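Local coordinates for protein toxin 2A (Paenibacillus larvae, PDB 5URP) that probably acts as a virulence toxin that transfers ADP-ribose from NAD onto a host protein, at residues 68-72 against 73-77; 124-128 against 129-133. All coordinates share one frame; numbering follows the deposited sequence.

Contact 1: 68-72 against 73-77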
loop_
_atom_site.group_PDB
_atom_site.type_symbol
_atom_site.label_atom_id
_atom_site.label_comp_id
_atom_site.label_asym_id
_atom_site.label_seq_id
_atom_site.Cartn_x
_atom_site.Cartn_y
_atom_site.Cartn_z
ATOM N N THR A 68 -4.238 2.594 12.485
ATOM C CA THR A 68 -3.814 2.248 13.832
ATOM C C THR A 68 -4.912 1.511 14.574
ATOM O O THR A 68 -4.652 0.546 15.306
ATOM C CB THR A 68 -3.420 3.517 14.596
ATOM O OG1 THR A 68 -2.344 4.163 13.907
ATOM C CG2 THR A 68 -2.973 3.170 15.985
ATOM N N TYR A 69 -6.142 1.981 14.436
ATOM C CA TYR A 69 -7.258 1.322 15.094
ATOM C C TYR A 69 -7.363 -0.127 14.635
ATOM O O TYR A 69 -7.473 -1.046 15.446
ATOM C CB TYR A 69 -8.530 2.106 14.780
ATOM C CG TYR A 69 -9.811 1.499 15.263
ATOM C CD1 TYR A 69 -10.217 1.647 16.577
ATOM C CD2 TYR A 69 -10.638 0.811 14.396
ATOM C CE1 TYR A 69 -11.405 1.101 17.012
ATOM C CE2 TYR A 69 -11.817 0.269 14.819
ATOM C CZ TYR A 69 -12.203 0.414 16.123
ATOM O OH TYR A 69 -13.390 -0.129 16.561
ATOM N N LEU A 70 -7.262 -0.350 13.327
ATOM C CA LEU A 70 -7.395 -1.708 12.804
ATOM C C LEU A 70 -6.226 -2.591 13.236
ATOM O O LEU A 70 -6.401 -3.779 13.516
ATOM C CB LEU A 70 -7.484 -1.649 11.284
ATOM C CG LEU A 70 -8.792 -1.160 10.675
ATOM C CD1 LEU A 70 -8.598 -0.909 9.200
ATOM C CD2 LEU A 70 -9.902 -2.218 10.879
ATOM N N ARG A 71 -5.020 -2.029 13.287
ATOM C CA ARG A 71 -3.839 -2.794 13.677
ATOM C C ARG A 71 -3.819 -3.108 15.166
ATOM O O ARG A 71 -3.326 -4.172 15.568
ATOM C CB ARG A 71 -2.571 -2.012 13.314
ATOM C CG ARG A 71 -2.182 -2.007 11.854
ATOM C CD ARG A 71 -1.098 -0.942 11.623
ATOM N NE ARG A 71 -0.372 -1.097 10.366
ATOM C CZ ARG A 71 0.559 -0.248 9.932
ATOM N NH1 ARG A 71 1.180 -0.464 8.777
ATOM N NH2 ARG A 71 0.875 0.822 10.652
ATOM N N GLU A 72 -4.328 -2.200 16.002
ATOM C CA GLU A 72 -4.143 -2.275 17.450
ATOM C C GLU A 72 -5.392 -2.667 18.224
ATOM O O GLU A 72 -5.285 -3.394 19.215
ATOM C CB GLU A 72 -3.642 -0.925 17.981
ATOM C CG GLU A 72 -2.279 -0.503 17.420
ATOM C CD GLU A 72 -1.703 0.734 18.098
ATOM O OE1 GLU A 72 -2.455 1.449 18.795
ATOM O OE2 GLU A 72 -0.493 0.988 17.930
ATOM N N GLU A 73 -6.566 -2.182 17.831
ATOM C CA GLU A 73 -7.807 -2.408 18.566
ATOM C C GLU A 73 -8.737 -3.385 17.876
ATOM O O GLU A 73 -9.335 -4.237 18.539
ATOM C CB GLU A 73 -8.567 -1.088 18.764
ATOM C CG GLU A 73 -7.744 0.053 19.342
ATOM C CD GLU A 73 -7.314 -0.204 20.769
ATOM O OE1 GLU A 73 -7.680 -1.264 21.325
ATOM O OE2 GLU A 73 -6.611 0.660 21.336
ATOM N N GLY A 74 -8.869 -3.275 16.563
ATOM C CA GLY A 74 -9.782 -4.100 15.816
ATOM C C GLY A 74 -11.221 -3.628 15.934
ATOM O O GLY A 74 -11.600 -2.863 16.821
ATOM N N ILE A 75 -12.038 -4.137 15.016
ATOM C CA ILE A 75 -13.450 -3.790 14.963
ATOM C C ILE A 75 -14.143 -4.119 16.285
ATOM O O ILE A 75 -13.796 -5.082 16.977
ATOM C CB ILE A 75 -14.104 -4.547 13.793
ATOM C CG1 ILE A 75 -13.404 -4.192 12.476
ATOM C CG2 ILE A 75 -15.589 -4.256 13.710
ATOM C CD1 ILE A 75 -13.366 -2.730 12.173
ATOM N N GLY A 76 -15.145 -3.307 16.631
ATOM C CA GLY A 76 -15.941 -3.498 17.822
ATOM C C GLY A 76 -15.664 -2.499 18.923
ATOM O O GLY A 76 -16.510 -2.321 19.808
ATOM N N SER A 77 -14.505 -1.846 18.893
ATOM C CA SER A 77 -14.093 -0.972 19.985
ATOM C C SER A 77 -14.838 0.361 19.950
ATOM O O SER A 77 -15.488 0.744 20.928
ATOM C CB SER A 77 -12.578 -0.756 19.911
ATOM O OG SER A 77 -12.141 0.172 20.886
#
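The backbone carbonyl Y69 O is gripped by two amides from opposite faces of its plane, E73 N at 2.8 Å and G74 N at 2.9 Å. The longer bond is the straighter one (N-H...O 166°) and closes a six-residue pi turn, which ends helix 64-72. G74 is the first residue to leave helical geometry; its positive phi of 78° turns the chain back along the Y69 side chain and into a type II beta turn from G74 to S77, with G76 in its third position.

The Y69 ring lies along this returning backbone. Its CG stands anti to the backbone N (chi1 174°), which carries the phenol beyond the last helical turn. E73 CB approaches CD1 of the ring obliquely at 3.9 Å; the two side chains cross at about a right angle, and the E73 chain is bent at chi2. At the ring edge sits I75 CD1, which also packs 3.7 Å from L70 CD2; L70 and I75 run side by side in the same direction, and both also touch R195. Farther out, Y69 OH is shared by several partners: D82 of helix 79-92 and the K78 amide bond it, while the S77 amide adds a weak bond, 3.1 Å from S77 N to Y69 OH. S77 CB meets the same ring at Y69 CE1, 3.6 Å away.

Contact 2: 124-128 against 129-133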
loop_
_atom_site.group_PDB
_atom_site.type_symbol
_atom_site.label_atom_id
_atom_site.label_comp_id
_atom_site.label_asym_id
_atom_site.label_seq_id
_atom_site.Cartn_x
_atom_site.Cartn_y
_atom_site.Cartn_z
ATOM N N ASN A 124 22.897 6.277 6.434
ATOM C CA ASN A 124 22.383 6.135 5.078
ATOM C C ASN A 124 22.615 4.745 4.495
ATOM O O ASN A 124 22.331 4.530 3.313
ATOM C CB ASN A 124 23.017 7.189 4.164
ATOM C CG ASN A 124 22.409 8.565 4.353
ATOM O OD1 ASN A 124 21.250 8.696 4.749
ATOM N ND2 ASN A 124 23.186 9.599 4.064
ATOM N N LYS A 125 23.122 3.803 5.286
ATOM C CA LYS A 125 23.404 2.452 4.824
ATOM C C LYS A 125 22.487 1.470 5.544
ATOM O O LYS A 125 22.162 1.654 6.721
ATOM C CB LYS A 125 24.874 2.078 5.071
ATOM C CG LYS A 125 25.890 3.084 4.502
ATOM C CD LYS A 125 26.663 2.536 3.301
ATOM C CE LYS A 125 27.307 3.650 2.453
ATOM N NZ LYS A 125 26.322 4.374 1.574
ATOM N N VAL A 126 22.057 0.438 4.843
ATOM C CA VAL A 126 21.302 -0.618 5.502
ATOM C C VAL A 126 22.278 -1.460 6.305
ATOM O O VAL A 126 23.369 -1.791 5.828
ATOM C CB VAL A 126 20.522 -1.475 4.487
ATOM C CG1 VAL A 126 20.013 -2.751 5.162
ATOM C CG2 VAL A 126 19.350 -0.713 3.925
ATOM N N ASN A 127 21.904 -1.780 7.541
ATOM C CA ASN A 127 22.683 -2.692 8.375
ATOM C C ASN A 127 22.666 -4.086 7.743
ATOM O O ASN A 127 21.616 -4.725 7.663
ATOM C CB ASN A 127 22.104 -2.699 9.787
ATOM C CG ASN A 127 22.908 -3.558 10.737
ATOM O OD1 ASN A 127 23.266 -4.694 10.409
ATOM N ND2 ASN A 127 23.203 -3.029 11.910
ATOM N N GLY A 128 23.827 -4.550 7.268
ATOM C CA GLY A 128 23.861 -5.759 6.458
ATOM C C GLY A 128 23.490 -7.008 7.228
ATOM O O GLY A 128 22.890 -7.933 6.672
ATOM N N GLU A 129 23.838 -7.061 8.509
ATOM C CA GLU A 129 23.449 -8.211 9.315
ATOM C C GLU A 129 21.938 -8.241 9.531
ATOM O O GLU A 129 21.321 -9.309 9.477
ATOM C CB GLU A 129 24.191 -8.191 10.652
ATOM C CG GLU A 129 25.018 -9.435 10.869
ATOM C CD GLU A 129 25.653 -9.477 12.237
ATOM O OE1 GLU A 129 24.906 -9.586 13.235
ATOM O OE2 GLU A 129 26.896 -9.395 12.317
ATOM N N VAL A 130 21.321 -7.079 9.766
ATOM C CA VAL A 130 19.873 -7.037 9.944
ATOM C C VAL A 130 19.180 -7.405 8.643
ATOM O O VAL A 130 18.173 -8.124 8.639
ATOM C CB VAL A 130 19.427 -5.654 10.457
ATOM C CG1 VAL A 130 17.906 -5.578 10.574
ATOM C CG2 VAL A 130 20.071 -5.355 11.804
ATOM N N ALA A 131 19.696 -6.907 7.515
ATOM C CA ALA A 131 19.096 -7.235 6.228
ATOM C C ALA A 131 19.135 -8.734 5.965
ATOM O O ALA A 131 18.145 -9.313 5.496
ATOM C CB ALA A 131 19.814 -6.483 5.111
ATOM N N LYS A 132 20.271 -9.375 6.238
ATOM C CA LYS A 132 20.376 -10.822 6.052
ATOM C C LYS A 132 19.380 -11.574 6.933
ATOM O O LYS A 132 18.723 -12.519 6.480
ATOM C CB LYS A 132 21.812 -11.270 6.346
ATOM C CG LYS A 132 22.041 -12.756 6.202
ATOM C CD LYS A 132 23.491 -13.143 6.492
ATOM C CE LYS A 132 23.978 -12.633 7.856
ATOM N NZ LYS A 132 22.964 -12.831 8.939
ATOM N N LYS A 133 19.253 -11.172 8.198
ATOM C CA LYS A 133 18.303 -11.835 9.087
ATOM C C LYS A 133 16.860 -11.637 8.619
ATOM O O LYS A 133 16.049 -12.570 8.670
ATOM C CB LYS A 133 18.491 -11.324 10.514
ATOM C CG LYS A 133 19.848 -11.688 11.111
ATOM C CD LYS A 133 20.127 -10.936 12.403
ATOM C CE LYS A 133 21.531 -11.213 12.917
ATOM N NZ LYS A 133 21.853 -10.405 14.127
#
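N127 reaches forward over the first turn of helix 128-138 and offers its side-chain oxygen to two backbone amides. The bond from V130 N to N127 OD1, 3.1 Å long, is nearly straight at hydrogen (164°), but the donor sits above the amide carbonyl plane, 47° out of it. E129 N is equally near to OD1, yet its N-H points poorly and the bond is weak. The reach depends on chi1 of -177°, which sets CG trans to the backbone N and beside the carbonyl carbon.

N127 is therefore the N-cap of the helix. Its own carbonyl joins in, A131 N bonding N127 O at 2.9 Å, and side-chain and main-chain acceptors of one residue together form an Asx motif. G128, the first residue of the helix, supplies the next bond of the series, accepting from K132 N at G128 O, 3.0 Å away.

An apolar flank accompanies the cap. V130 CG2 lies 3.5 Å from N127 CG, the two side chains crossing at about a right angle. At the next residue, A131 CB touches V126 CG1 at 3.7 Å, and both of these buried residues also rest on I206 of strand 197-207. E129 keeps only its CB close to the cap, 3.6 Å from N127 OD1. Beyond that its extended chain leads away into solvent, where E129 OE1 and K133 NZ form a salt bridge one helical turn on, its hydrogen bond weak at 3.3 Å.

In the fold
The two contacts follow in series along the chain and do not touch: their centres are 32 Å apart and their nearest atoms about 18 Å. Contact 1 ends helix 64-72 and opens the loop to helix 79-92; contact 2 leads from strand 125-126, half of a small antiparallel pair with 121-122, into helix 128-138. One is thus a helix stop and the other a helix start, both well away from the centre of the chain. Both are tied to adjacent strands of the five-stranded mixed sheet, R71 of 68-72 by a salt bridge to E145 on edge strand 142-145, V126 and A131 by packing on 197-207. All four segments lie in the ADP-ribosyltransferase family region.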